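Local atomic coordinates of probable glutathione reductase (Sinorhizobium meliloti, PDB entry 4DNA), a protein that probably catalyses the NADPH-dependent reduction of glutathione disulfide to glutathione, using one FAD bound to each subunit of a homodimer. Residues A[186-189]-A[190-194]; A[273-277]-A[278-282]; A[393-397]-A[398-402]. All coordinates share one frame; numbering follows the deposited sequence.

Contact 1 of 3, residues A[186-189]-A[190-194]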
loop_
_atom_site.group_PDB
_atom_site.type_symbol
_atom_site.label_atom_id
_atom_site.label_comp_id
_atom_site.label_asym_id
_atom_site.label_seq_id
_atom_site.Cartn_x
_atom_site.Cartn_y
_atom_site.Cartn_z
ATOM N N ALA A 186 17.896 5.075 13.029
ATOM C CA ALA A 186 17.631 6.378 13.612
ATOM C C ALA A 186 16.150 6.569 13.808
ATOM O O ALA A 186 15.709 7.054 14.848
ATOM C CB ALA A 186 18.186 7.478 12.741
ATOM N N ASN A 187 15.372 6.180 12.810
ATOM C CA ASN A 187 13.925 6.242 12.949
ATOM C C ASN A 187 13.375 5.240 13.967
ATOM O O ASN A 187 12.467 5.580 14.727
ATOM C CB ASN A 187 13.247 6.110 11.595
ATOM C CG ASN A 187 13.267 7.411 10.835
ATOM O OD1 ASN A 187 12.439 8.287 11.076
ATOM N ND2 ASN A 187 14.219 7.559 9.925
ATOM N N ILE A 188 13.928 4.027 13.988
ATOM C CA ILE A 188 13.476 3.033 14.948
ATOM C C ILE A 188 13.719 3.582 16.357
ATOM O O ILE A 188 12.782 3.735 17.144
ATOM C CB ILE A 188 14.134 1.643 14.728
ATOM C CG1 ILE A 188 13.524 0.950 13.505
ATOM C CG2 ILE A 188 13.919 0.740 15.930
ATOM C CD1 ILE A 188 14.426 -0.073 12.864
ATOM N N PHE A 189 14.964 3.927 16.659
ATOM C CA PHE A 189 15.294 4.412 17.988
ATOM C C PHE A 189 14.510 5.655 18.371
ATOM O O PHE A 189 14.010 5.736 19.491
ATOM C CB PHE A 189 16.802 4.618 18.165
ATOM C CG PHE A 189 17.563 3.332 18.283
ATOM C CD1 PHE A 189 17.164 2.353 19.196
ATOM C CD2 PHE A 189 18.664 3.081 17.481
ATOM C CE1 PHE A 189 17.847 1.153 19.308
ATOM C CE2 PHE A 189 19.358 1.887 17.594
ATOM C CZ PHE A 189 18.947 0.918 18.505
ATOM N N HIS A 190 14.383 6.605 17.448
ATOM C CA HIS A 190 13.639 7.828 17.748
ATOM C C HIS A 190 12.234 7.518 18.142
ATOM O O HIS A 190 11.766 7.986 19.173
ATOM C CB HIS A 190 13.634 8.826 16.596
ATOM C CG HIS A 190 12.847 10.078 16.904
ATOM N ND1 HIS A 190 13.393 11.143 17.527
ATOM C CD2 HIS A 190 11.506 10.394 16.688
ATOM C CE1 HIS A 190 12.461 12.095 17.690
ATOM N NE2 HIS A 190 11.305 11.638 17.178
ATOM N N GLY A 191 11.559 6.720 17.313
ATOM C CA GLY A 191 10.200 6.261 17.569
ATOM C C GLY A 191 10.060 5.686 18.962
ATOM O O GLY A 191 9.028 5.868 19.617
ATOM N N LEU A 192 11.113 5.016 19.425
ATOM C CA LEU A 192 11.108 4.400 20.746
ATOM C C LEU A 192 11.532 5.332 21.910
ATOM O O LEU A 192 11.603 4.901 23.064
ATOM C CB LEU A 192 11.918 3.100 20.712
ATOM C CG LEU A 192 11.469 2.033 19.704
ATOM C CD1 LEU A 192 12.446 0.876 19.680
ATOM C CD2 LEU A 192 10.070 1.514 19.967
ATOM N N GLY A 193 11.784 6.605 21.608
ATOM C CA GLY A 193 12.055 7.617 22.632
ATOM C C GLY A 193 13.525 7.831 22.950
ATOM O O GLY A 193 13.856 8.545 23.899
ATOM N N VAL A 194 14.407 7.195 22.182
ATOM C CA VAL A 194 15.834 7.433 22.299
ATOM C C VAL A 194 16.106 8.802 21.719
ATOM O O VAL A 194 15.660 9.091 20.610
ATOM C CB VAL A 194 16.657 6.396 21.511
ATOM C CG1 VAL A 194 18.144 6.675 21.639
ATOM C CG2 VAL A 194 16.347 4.987 21.983
#
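F189 and V194 lie side by side at the end of helix 180-191, their CB atoms 3.8 Å apart. With CG anti to the carbonyl carbon (chi1 -73°), the F189 ring sits where its CD1 meets V194 CG2 obliquely at 3.9 Å. Beside them, starting one residue earlier on the helix, I188 and L192 also point the same way, I188 CG2 lying 4.0 Å from L192 CD1. These four buried side chains form the tight part of the contact: F189 and V194 pack on I173 of strand 172-176, while I188 and L192 rest on helix 48-66. N187 is buried as well and holds V183 O and K224 NZ through its amide. The other side is looser. H190 sets its imidazole away from the preceding turn, with CG anti to the backbone N (chi1 179°), and G191 is partly exposed, as is H190 itself. G193, at phi 93°, is open to solvent. The end of the helix is fastened by two bonds, from V194 N to F189 O (3.1 Å) and from G193 N to H190 O (2.8 Å). This pair, with the positive phi of G193 and the apolar contact of F189 with V194, is a Schellman motif, closing the helix of a beta-alpha-beta unit that probably carries a Rossmann-type GxGxxA dinucleotide-binding motif, in line with the NAD site predicted there.

Contact 2 of 3, residues A[273-277]-A[278-282]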
loop_
_atom_site.group_PDB
_atom_site.type_symbol
_atom_site.label_atom_id
_atom_site.label_comp_id
_atom_site.label_asym_id
_atom_site.label_seq_id
_atom_site.Cartn_x
_atom_site.Cartn_y
_atom_site.Cartn_z
ATOM N N LEU A 273 39.154 -17.406 4.014
ATOM C CA LEU A 273 38.122 -18.323 3.535
ATOM C C LEU A 273 38.750 -19.376 2.625
ATOM O O LEU A 273 38.075 -20.300 2.171
ATOM C CB LEU A 273 37.019 -17.551 2.804
ATOM C CG LEU A 273 35.838 -18.313 2.180
ATOM C CD1 LEU A 273 35.133 -19.215 3.177
ATOM C CD2 LEU A 273 34.843 -17.349 1.558
ATOM N N GLY A 274 40.052 -19.234 2.376
ATOM C CA GLY A 274 40.795 -20.186 1.567
ATOM C C GLY A 274 40.659 -19.924 0.078
ATOM O O GLY A 274 40.972 -20.795 -0.741
ATOM N N LEU A 275 40.207 -18.721 -0.274
ATOM C CA LEU A 275 40.003 -18.324 -1.675
ATOM C C LEU A 275 41.288 -18.361 -2.479
ATOM O O LEU A 275 41.320 -18.889 -3.585
ATOM C CB LEU A 275 39.399 -16.919 -1.769
ATOM C CG LEU A 275 38.058 -16.636 -1.099
ATOM C CD1 LEU A 275 37.585 -15.255 -1.518
ATOM C CD2 LEU A 275 37.028 -17.693 -1.461
ATOM N N GLU A 276 42.332 -17.779 -1.902
ATOM C CA GLU A 276 43.658 -17.665 -2.509
ATOM C C GLU A 276 44.215 -19.032 -2.903
ATOM O O GLU A 276 44.672 -19.217 -4.021
ATOM C CB GLU A 276 44.598 -16.921 -1.549
ATOM C CG GLU A 276 44.318 -17.168 -0.052
ATOM C CD GLU A 276 43.136 -16.368 0.531
ATOM O OE1 GLU A 276 42.749 -15.324 -0.040
ATOM O OE2 GLU A 276 42.591 -16.783 1.586
ATOM N N ALA A 277 44.127 -19.993 -1.986
ATOM C CA ALA A 277 44.482 -21.385 -2.262
ATOM C C ALA A 277 43.686 -21.949 -3.437
ATOM O O ALA A 277 44.177 -22.804 -4.155
ATOM C CB ALA A 277 44.263 -22.241 -1.022
ATOM N N ALA A 278 42.462 -21.464 -3.630
ATOM C CA ALA A 278 41.590 -21.942 -4.709
ATOM C C ALA A 278 41.598 -21.056 -5.973
ATOM O O ALA A 278 40.778 -21.247 -6.876
ATOM C CB ALA A 278 40.168 -22.122 -4.190
ATOM N N GLY A 279 42.520 -20.095 -6.034
ATOM C CA GLY A 279 42.645 -19.203 -7.190
ATOM C C GLY A 279 41.464 -18.280 -7.482
ATOM O O GLY A 279 41.420 -17.668 -8.556
ATOM N N VAL A 280 40.526 -18.171 -6.535
ATOM C CA VAL A 280 39.316 -17.349 -6.687
ATOM C C VAL A 280 39.633 -15.854 -6.579
ATOM O O VAL A 280 39.782 -15.309 -5.484
ATOM C CB VAL A 280 38.197 -17.723 -5.666
ATOM C CG1 VAL A 280 37.048 -16.728 -5.736
ATOM C CG2 VAL A 280 37.666 -19.135 -5.888
ATOM N N ARG A 281 39.723 -15.207 -7.740
ATOM C CA ARG A 281 39.994 -13.773 -7.872
ATOM C C ARG A 281 39.057 -12.902 -7.032
ATOM O O ARG A 281 37.850 -13.177 -6.927
ATOM C CB ARG A 281 39.877 -13.359 -9.339
ATOM C CG ARG A 281 41.173 -13.029 -10.055
ATOM C CD ARG A 281 40.849 -11.989 -11.113
ATOM N NE ARG A 281 41.798 -11.977 -12.223
ATOM C CZ ARG A 281 41.643 -11.251 -13.332
ATOM N NH1 ARG A 281 40.566 -10.480 -13.480
ATOM N NH2 ARG A 281 42.563 -11.297 -14.296
ATOM N N THR A 282 39.629 -11.840 -6.461
ATOM C CA THR A 282 38.910 -10.935 -5.569
ATOM C C THR A 282 39.296 -9.499 -5.884
ATOM O O THR A 282 40.466 -9.217 -6.125
ATOM C CB THR A 282 39.224 -11.265 -4.088
ATOM O OG1 THR A 282 38.015 -11.278 -3.340
ATOM C CG2 THR A 282 40.219 -10.269 -3.451
#
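A tight turn in the long connection between strands 266-268 and 301-303 brings L275 and V280 together, with the bond pattern of a Schellman motif on a single turn of helical backbone angles. The six-to-one bond runs from V280 N to L275 O at 3.1 Å, the five-to-two bond from G279 N to E276 O, also at 3.1 Å. Both donors stand above the plane of the carbonyl they reach, G279 N much the farther out. L275 O is gripped a second time, weakly, by A278 N at 2.8 Å, and that same amide makes another weak bond to G274 O. The positive phi of G279 (64°) lets the chain reverse after A278, whose methyl CB lies against L275 O at 3.5 Å. Beyond the turn V280 directs its CB back at L275, and the two CB atoms come within 4.2 Å; L275 CB also lies 4.1 Å from V280 O. With L275 CG anti to its carbonyl carbon (chi1 -59°), the leucine chain extends toward T282, though CD1 stays a loose 4.4 Å from OG1. The apolar pair L275 and V280 is buried, whereas E276, A277 and G279 form the solvent side. I288 covers both L275 and V280, with T270 and T298 at the flanks, and A278 O is bonded to T298 OG1. Just before the turn L273 touches the FAD and pairs through its backbone with L117, tying the entry to the turn to strand 115-117; strand 301-303 of the five-stranded parallel sheet follows later in the chain.

Contact 3 of 3, residues A[393-397]-A[398-402]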
loop_
_atom_site.group_PDB
_atom_site.type_symbol
_atom_site.label_atom_id
_atom_site.label_comp_id
_atom_site.label_asym_id
_atom_site.label_seq_id
_atom_site.Cartn_x
_atom_site.Cartn_y
_atom_site.Cartn_z
ATOM N N LEU A 393 6.689 11.242 -10.325
ATOM C CA LEU A 393 6.864 10.449 -11.533
ATOM C C LEU A 393 7.807 11.125 -12.503
ATOM O O LEU A 393 7.687 12.340 -12.735
ATOM C CB LEU A 393 5.523 10.244 -12.226
ATOM C CG LEU A 393 4.611 9.199 -11.583
ATOM C CD1 LEU A 393 3.225 9.204 -12.205
ATOM C CD2 LEU A 393 5.250 7.844 -11.725
ATOM N N VAL A 394 8.735 10.348 -13.077
ATOM C CA VAL A 394 9.690 10.879 -14.066
ATOM C C VAL A 394 9.481 10.195 -15.431
ATOM O O VAL A 394 9.452 8.957 -15.512
ATOM C CB VAL A 394 11.149 10.737 -13.595
ATOM C CG1 VAL A 394 12.085 11.422 -14.572
ATOM C CG2 VAL A 394 11.331 11.316 -12.199
ATOM N N VAL A 395 9.336 11.005 -16.485
ATOM C CA VAL A 395 8.857 10.542 -17.794
ATOM C C VAL A 395 9.718 11.007 -18.978
ATOM O O VAL A 395 10.128 12.177 -19.046
ATOM C CB VAL A 395 7.416 11.014 -18.008
ATOM C CG1 VAL A 395 6.985 10.889 -19.464
ATOM C CG2 VAL A 395 6.489 10.250 -17.071
ATOM N N ASN A 396 9.986 10.102 -19.918
ATOM C CA ASN A 396 10.703 10.468 -21.128
ATOM C C ASN A 396 9.772 11.115 -22.152
ATOM O O ASN A 396 8.864 10.471 -22.654
ATOM C CB ASN A 396 11.415 9.257 -21.730
ATOM C CG ASN A 396 12.273 9.612 -22.938
ATOM O OD1 ASN A 396 12.074 10.627 -23.601
ATOM N ND2 ASN A 396 13.228 8.758 -23.232
ATOM N N ALA A 397 10.030 12.388 -22.463
ATOM C CA ALA A 397 9.186 13.169 -23.371
ATOM C C ALA A 397 9.034 12.543 -24.747
ATOM O O ALA A 397 7.987 12.686 -25.368
ATOM C CB ALA A 397 9.702 14.591 -23.497
ATOM N N ALA A 398 10.078 11.855 -25.209
ATOM C CA ALA A 398 10.083 11.187 -26.511
ATOM C C ALA A 398 9.213 9.926 -26.569
ATOM O O ALA A 398 8.660 9.637 -27.612
ATOM C CB ALA A 398 11.505 10.858 -26.919
ATOM N N ASP A 399 9.155 9.177 -25.479
ATOM C CA ASP A 399 8.439 7.917 -25.367
ATOM C C ASP A 399 7.101 8.038 -24.754
ATOM O O ASP A 399 6.187 7.357 -25.102
ATOM C CB ASP A 399 9.145 7.076 -24.344
ATOM C CG ASP A 399 10.318 6.441 -24.864
ATOM O OD1 ASP A 399 10.350 6.243 -26.071
ATOM O OD2 ASP A 399 11.209 6.136 -24.074
ATOM N N ARG A 400 7.045 8.881 -23.756
ATOM C CA ARG A 400 6.035 8.897 -22.715
ATOM C C ARG A 400 6.284 7.825 -21.632
ATOM O O ARG A 400 5.476 7.660 -20.707
ATOM C CB ARG A 400 4.620 8.873 -23.314
ATOM C CG ARG A 400 4.307 10.139 -24.092
ATOM C CD ARG A 400 4.198 11.315 -23.143
ATOM N NE ARG A 400 2.845 11.391 -22.609
ATOM C CZ ARG A 400 2.503 11.930 -21.442
ATOM N NH1 ARG A 400 3.421 12.446 -20.642
ATOM N NH2 ARG A 400 1.227 11.933 -21.066
ATOM N N LYS A 401 7.427 7.146 -21.719
ATOM C CA LYS A 401 7.788 6.138 -20.721
ATOM C C LYS A 401 7.944 6.720 -19.325
ATOM O O LYS A 401 8.671 7.690 -19.140
ATOM C CB LYS A 401 9.118 5.452 -21.082
ATOM C CG LYS A 401 9.070 4.412 -22.183
ATOM C CD LYS A 401 7.988 3.368 -21.964
ATOM C CE LYS A 401 8.009 2.320 -23.080
ATOM N NZ LYS A 401 9.180 1.400 -22.955
ATOM N N VAL A 402 7.313 6.103 -18.332
ATOM C CA VAL A 402 7.721 6.370 -16.953
ATOM C C VAL A 402 9.069 5.682 -16.684
ATOM O O VAL A 402 9.187 4.489 -16.796
ATOM C CB VAL A 402 6.681 5.911 -15.934
ATOM C CG1 VAL A 402 7.198 6.192 -14.534
ATOM C CG2 VAL A 402 5.351 6.612 -16.184
#
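A398 is the first residue of the second segment to reach back, its amide N donating to N396 OD1 at 2.8 Å and closing an Asx turn. The amide oxygen gets there because N396 CG is anti to the backbone N (chi1 -175°), and A398 N stands 34° out of the side-chain carbonyl plane. Replacing N396 by an alanine removes this side-chain acceptor, which would probably leave A398 N without its mate and the turn held there by backbone bonds alone. D399 follows with a weak bond from its N to N396 O, while its carboxylate lies across the asparagine amide, the two planes 50° apart. R400 N takes the same N396 O more firmly, at 2.7 Å, the backbone turning at positive phi. Bent at chi2 and chi3, the arginine chain brings NH1 to 4.1 Å from V395 CG1, and its guanidinium forms salt bridges with E369 and D430 and a hydrogen bond with Y371 OH. K401 O receives N396 N at 2.9 Å. V402 forms a non-hydrogen-bonded antiparallel pair with V395, their CG2 atoms 3.9 Å apart on one face, where V402 CG1 also meets L393 CD2 at 3.8 Å and F432 of helix 429-433 lies over L393 and V402. The whole is a beta hairpin, joining neighbouring strands 389-396 and 402-408 in the antiparallel sheet of the dimerisation domain.

In the fold
The three contacts come one after another along the chain, each complete before the next begins, and none touches another. Contact 1 ends helix 180-191, the crossover between strands 172-176 and 195-199 of the four-stranded parallel sheet, near the FAD-binding K51. Contact 2 lies about 42 Å from it between centres, on the opposite side of the chain's centre, in the connection returning from strand 266-268 to strand 301-303 of the other parallel sheet, and L273 there touches the FAD. Contact 3 has its centre about 38 Å from contact 1 and 46 Å from contact 2. They thus lie in three parts of the subunit: the unit predicted to bind NAD, the FAD-binding part and the dimerisation domain.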